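Side-chain contacts in acyl-CoA thioesterase (Alicyclobacillus acidocaldarius subsp. acidocaldarius, PDB 3RQB), which probably hydrolyses acyl-CoA thioesters with two hotdog-fold thioesterase domains, although its function has not been established: residues T47-A52 against A110-R115; A51-P56 against G60-L65. All coordinates share one frame; numbering follows the deposited sequence.

Interaction 1 (T47-A52 against A110-R115); sequences TMLKAA and AVFGIR
The ring of F112 reaches from strand 103-113 to helix 41-53 and puts its CE1-CZ end against A52 and L49. A52 makes the closer approach: its CB points toward the strand and lies 3.7 Å from F112 CE1, with F112 CZ close behind at 3.9 Å. L49 starts less directly, its CB bond running across the line to the strand, but the branch turns inward at its end. With CG anti to the backbone N (chi1 -179°), chi2 of 64° carries CD1 to 4.1 Å from F112 CZ. L49 meets the ring at an angle, through the one methyl. On the strand side, chi1 of -77° puts F112 CG anti to the carbonyl carbon, which directs the ring toward the helix. L49 and A52 are three residues apart, so both look out from one flank of the helix and share the ring's far end. This is the hotdog arrangement: a central helix lies against the concave face of a curved antiparallel sheet, and here a large aromatic spans the gap where the backbones stay 7.5 Å apart at the nearest CA pair, L49 and A110. No hydrogen bond crosses between the segments; the atom contacts are all between apolar side chains, about 140 Å² is buried, and all three touching residues are buried. F94 on strand 91-100 meets the F112 ring with planes at about 65°, P62 on strand 61-69 also packs on it, and L49 touches H182 and A183 of helix 182-188. Past the strand, the R115 guanidinium group hydrogen-bonds the carbonyl oxygens of F215 and L216 and, at the dimer interface, those of S240 and H241 of the second subunit.

Interaction 2 (A51-P56 against G60-L65); sequences AAMSHP and GQPLAL
M53, a selenomethionine of helix 41-53, bends over P62 and reaches the amide of Q61. Its CB bond does not aim at strand 61-69; the later atoms make the approach. From CB, chi1 of -71° places CG anti to the carbonyl carbon, and CG is already 4.4 Å from P62 CG. The selenium comes next, 4.2 Å from the same P62 CG, an apolar contact with the proline ring. A bend at chi3 (73°) then turns the terminal methyl toward the start of the strand, where CE lies 3.5 Å from Q61 OE1. This last meeting is van der Waals contact of a methyl with an amide oxygen. Q61 arrives by a bend of its own: its CB bond leads away from the helix, and chi2 of -66° folds the amide back. In the hotdog fold the chain leaves the central helix and turns into a strand of the sheet that cradles it, and this contact joins the two arms of that connection. R58, in the intervening loop, hydrogen-bonds M53 O and, weakly, Q61 OE1 and G60 O. Farther along the strand, L63 and A64 both face V111 in a classic beta bulge, and H55 N hydrogen-bonds A52 O at 3.1 Å.

Overall arrangement
Both interactions tie helix 41-53 to the N-terminal hotdog sheet, and they use neighbouring strands, 103-113 for interaction 1 and 61-69 for interaction 2. Their centres lie about 2 Å apart, and F112 bridges them, since its ring also touches M53 and P62. Interaction 1 is the core contact, wholly buried and purely apolar. Interaction 2, farther along the chain toward the loop, is only partly buried and mixes selenium-proline packing with a methyl-to-amide-oxygen contact, beside R58 of the intervening loop. Backbone pairing joins the two strand segments, with V111 O 2.6 Å from L63 N and G113 N 2.8 Å from Q61 O, both probable hydrogen bonds.

Interaction 1 (T47-A52 against A110-R115)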
loop_
_atom_site.group_PDB
_atom_site.type_symbol
_atom_site.label_atom_id
_atom_site.label_comp_id
_atom_site.label_asym_id
_atom_site.label_seq_id
_atom_site.Cartn_x
_atom_site.Cartn_y
_atom_site.Cartn_z
ATOM N N THR B 47 -7.591 -14.798 -3.990
ATOM C CA THR B 47 -7.751 -15.221 -5.376
ATOM C C THR B 47 -6.778 -14.537 -6.355
ATOM O O THR B 47 -6.150 -15.209 -7.157
ATOM C CB THR B 47 -9.186 -14.995 -5.849
ATOM O OG1 THR B 47 -10.053 -15.883 -5.136
ATOM C CG2 THR B 47 -9.290 -15.273 -7.329
HETATM N N MSE B 48 -6.653 -13.214 -6.295
HETATM C CA MSE B 48 -5.718 -12.500 -7.165
HETATM C C MSE B 48 -4.293 -13.021 -7.016
HETATM O O MSE B 48 -3.525 -13.012 -7.978
HETATM C CB MSE B 48 -5.737 -10.990 -6.891
HETATM C CG MSE B 48 -6.984 -10.280 -7.400
HETATM SE SE MSE B 48 -7.307 -10.605 -9.300
HETATM C CE MSE B 48 -6.856 -8.836 -9.984
ATOM N N LEU B 49 -3.942 -13.464 -5.809
ATOM C CA LEU B 49 -2.580 -13.917 -5.498
ATOM C C LEU B 49 -2.251 -15.342 -5.984
ATOM O O LEU B 49 -1.148 -15.606 -6.500
ATOM C CB LEU B 49 -2.330 -13.807 -3.994
ATOM C CG LEU B 49 -0.949 -14.214 -3.479
ATOM C CD1 LEU B 49 0.138 -13.304 -4.039
ATOM C CD2 LEU B 49 -0.934 -14.195 -1.957
ATOM N N LYS B 50 -3.209 -16.253 -5.813
ATOM C CA LYS B 50 -3.037 -17.625 -6.261
ATOM C C LYS B 50 -2.676 -17.631 -7.727
ATOM O O LYS B 50 -1.809 -18.387 -8.146
ATOM C CB LYS B 50 -4.307 -18.441 -6.049
ATOM C CG LYS B 50 -4.694 -18.594 -4.596
ATOM C CD LYS B 50 -3.515 -19.068 -3.759
ATOM C CE LYS B 50 -3.160 -20.521 -4.043
ATOM N NZ LYS B 50 -2.002 -20.966 -3.208
ATOM N N ALA B 51 -3.329 -16.762 -8.494
ATOM C CA ALA B 51 -3.120 -16.702 -9.937
ATOM C C ALA B 51 -1.638 -16.645 -10.258
ATOM O O ALA B 51 -1.142 -17.467 -11.022
ATOM C CB ALA B 51 -3.823 -15.493 -10.524
ATOM N N ALA B 52 -0.940 -15.684 -9.656
ATOM C CA ALA B 52 0.493 -15.508 -9.868
ATOM C C ALA B 52 1.254 -16.656 -9.237
ATOM O O ALA B 52 2.231 -17.146 -9.808
ATOM C CB ALA B 52 0.969 -14.185 -9.289
ATOM N N ALA B 110 1.807 -7.689 -7.964
ATOM C CA ALA B 110 2.459 -8.495 -6.945
ATOM C C ALA B 110 3.961 -8.586 -7.160
ATOM O O ALA B 110 4.464 -8.527 -8.295
ATOM C CB ALA B 110 1.843 -9.894 -6.884
ATOM N N VAL B 111 4.671 -8.742 -6.053
ATOM C CA VAL B 111 6.099 -8.918 -6.108
ATOM C C VAL B 111 6.456 -10.240 -5.464
ATOM O O VAL B 111 6.123 -10.480 -4.313
ATOM C CB VAL B 111 6.809 -7.790 -5.369
ATOM C CG1 VAL B 111 8.304 -7.871 -5.613
ATOM C CG2 VAL B 111 6.254 -6.440 -5.829
ATOM N N PHE B 112 7.134 -11.095 -6.221
ATOM C CA PHE B 112 7.667 -12.348 -5.696
ATOM C C PHE B 112 9.169 -12.250 -5.650
ATOM O O PHE B 112 9.770 -11.545 -6.452
ATOM C CB PHE B 112 7.297 -13.517 -6.594
ATOM C CG PHE B 112 5.891 -13.965 -6.440
ATOM C CD1 PHE B 112 4.843 -13.166 -6.868
ATOM C CD2 PHE B 112 5.609 -15.194 -5.878
ATOM C CE1 PHE B 112 3.537 -13.587 -6.739
ATOM C CE2 PHE B 112 4.303 -15.620 -5.744
ATOM C CZ PHE B 112 3.264 -14.814 -6.175
ATOM N N GLY B 113 9.780 -12.957 -4.711
ATOM C CA GLY B 113 11.224 -12.966 -4.623
ATOM C C GLY B 113 11.750 -14.077 -3.743
ATOM O O GLY B 113 11.036 -14.604 -2.888
ATOM N N ILE B 114 13.008 -14.438 -3.962
ATOM C CA ILE B 114 13.674 -15.418 -3.126
ATOM C C ILE B 114 14.517 -14.689 -2.108
ATOM O O ILE B 114 15.400 -13.899 -2.469
ATOM C CB ILE B 114 14.585 -16.327 -3.952
ATOM C CG1 ILE B 114 13.780 -16.986 -5.079
ATOM C CG2 ILE B 114 15.270 -17.357 -3.035
ATOM C CD1 ILE B 114 14.447 -16.917 -6.447
ATOM N N ARG B 115 14.247 -14.947 -0.833
ATOM C CA ARG B 115 14.979 -14.259 0.225
ATOM C C ARG B 115 15.828 -15.160 1.123
ATOM O O ARG B 115 15.528 -16.345 1.339
ATOM C CB ARG B 115 14.059 -13.348 1.052
ATOM C CG ARG B 115 12.722 -13.958 1.405
ATOM C CD ARG B 115 11.674 -12.888 1.704
ATOM N NE ARG B 115 11.939 -12.133 2.929
ATOM C CZ ARG B 115 10.982 -11.641 3.708
ATOM N NH1 ARG B 115 9.711 -11.832 3.384
ATOM N NH2 ARG B 115 11.292 -10.969 4.808
#

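Interaction 2 (A51-P56 against G60-L65)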
loop_
_atom_site.group_PDB
_atom_site.type_symbol
_atom_site.label_atom_id
_atom_site.label_comp_id
_atom_site.label_asym_id
_atom_site.label_seq_id
_atom_site.Cartn_x
_atom_site.Cartn_y
_atom_site.Cartn_z
ATOM N N ALA B 51 -3.329 -16.762 -8.494
ATOM C CA ALA B 51 -3.120 -16.702 -9.937
ATOM C C ALA B 51 -1.638 -16.645 -10.258
ATOM O O ALA B 51 -1.142 -17.467 -11.022
ATOM C CB ALA B 51 -3.823 -15.493 -10.524
ATOM N N ALA B 52 -0.940 -15.684 -9.656
ATOM C CA ALA B 52 0.493 -15.508 -9.868
ATOM C C ALA B 52 1.254 -16.656 -9.237
ATOM O O ALA B 52 2.231 -17.146 -9.808
ATOM C CB ALA B 52 0.969 -14.185 -9.289
HETATM N N MSE B 53 0.816 -17.080 -8.056
HETATM C CA MSE B 53 1.426 -18.241 -7.409
HETATM C C MSE B 53 1.378 -19.504 -8.281
HETATM O O MSE B 53 2.359 -20.256 -8.377
HETATM C CB MSE B 53 0.749 -18.514 -6.081
HETATM C CG MSE B 53 1.050 -17.498 -5.025
HETATM SE SE MSE B 53 0.979 -18.375 -3.311
HETATM C CE MSE B 53 2.653 -19.382 -3.473
ATOM N N SER B 54 0.229 -19.722 -8.914
ATOM C CA SER B 54 0.008 -20.890 -9.758
ATOM C C SER B 54 0.624 -20.734 -11.144
ATOM O O SER B 54 0.660 -21.682 -11.935
ATOM C CB SER B 54 -1.482 -21.145 -9.900
ATOM O OG SER B 54 -2.130 -20.946 -8.661
ATOM N N HIS B 55 1.098 -19.530 -11.439
ATOM C CA HIS B 55 1.756 -19.290 -12.703
ATOM C C HIS B 55 3.037 -20.110 -12.753
ATOM O O HIS B 55 3.792 -20.162 -11.776
ATOM C CB HIS B 55 2.060 -17.807 -12.871
ATOM C CG HIS B 55 2.219 -17.388 -14.296
ATOM N ND1 HIS B 55 3.339 -17.694 -15.043
ATOM C CD2 HIS B 55 1.396 -16.694 -15.116
ATOM C CE1 HIS B 55 3.202 -17.197 -16.260
ATOM N NE2 HIS B 55 2.032 -16.585 -16.328
ATOM N N PRO B 56 3.269 -20.773 -13.892
ATOM C CA PRO B 56 4.433 -21.625 -14.166
ATOM C C PRO B 56 5.755 -20.870 -14.104
ATOM O O PRO B 56 6.769 -21.421 -13.662
ATOM C CB PRO B 56 4.179 -22.108 -15.599
ATOM C CG PRO B 56 3.171 -21.157 -16.169
ATOM C CD PRO B 56 2.316 -20.768 -15.012
ATOM N N GLY B 60 10.342 -17.965 -6.597
ATOM C CA GLY B 60 10.360 -17.413 -5.260
ATOM C C GLY B 60 8.988 -17.428 -4.613
ATOM O O GLY B 60 8.057 -18.103 -5.068
ATOM N N GLN B 61 8.873 -16.660 -3.540
ATOM C CA GLN B 61 7.647 -16.564 -2.768
ATOM C C GLN B 61 7.170 -15.107 -2.678
ATOM O O GLN B 61 7.939 -14.166 -2.906
ATOM C CB GLN B 61 7.870 -17.162 -1.373
ATOM C CG GLN B 61 8.082 -18.674 -1.366
ATOM C CD GLN B 61 6.835 -19.440 -1.805
ATOM O OE1 GLN B 61 6.046 -18.956 -2.620
ATOM N NE2 GLN B 61 6.651 -20.638 -1.260
ATOM N N PRO B 62 5.887 -14.916 -2.367
ATOM C CA PRO B 62 5.274 -13.586 -2.313
ATOM C C PRO B 62 5.970 -12.599 -1.385
ATOM O O PRO B 62 6.416 -12.931 -0.284
ATOM C CB PRO B 62 3.878 -13.873 -1.771
ATOM C CG PRO B 62 3.592 -15.266 -2.207
ATOM C CD PRO B 62 4.902 -15.992 -2.189
ATOM N N LEU B 63 6.018 -11.361 -1.846
ATOM C CA LEU B 63 6.503 -10.248 -1.056
ATOM C C LEU B 63 5.377 -9.248 -0.774
ATOM O O LEU B 63 5.011 -9.011 0.380
ATOM C CB LEU B 63 7.667 -9.584 -1.779
ATOM C CG LEU B 63 8.846 -10.554 -1.803
ATOM C CD1 LEU B 63 9.977 -10.093 -2.714
ATOM C CD2 LEU B 63 9.330 -10.775 -0.382
ATOM N N ALA B 64 4.842 -8.646 -1.831
ATOM C CA ALA B 64 3.813 -7.636 -1.666
ATOM C C ALA B 64 2.639 -7.884 -2.601
ATOM O O ALA B 64 2.787 -8.520 -3.644
ATOM C CB ALA B 64 4.396 -6.253 -1.904
ATOM N N LEU B 65 1.475 -7.375 -2.204
ATOM C CA LEU B 65 0.278 -7.400 -3.031
ATOM C C LEU B 65 -0.518 -6.104 -2.893
ATOM O O LEU B 65 -0.746 -5.616 -1.784
ATOM C CB LEU B 65 -0.620 -8.574 -2.655
ATOM C CG LEU B 65 -1.903 -8.624 -3.496
ATOM C CD1 LEU B 65 -1.599 -8.523 -4.998
ATOM C CD2 LEU B 65 -2.729 -9.873 -3.208
#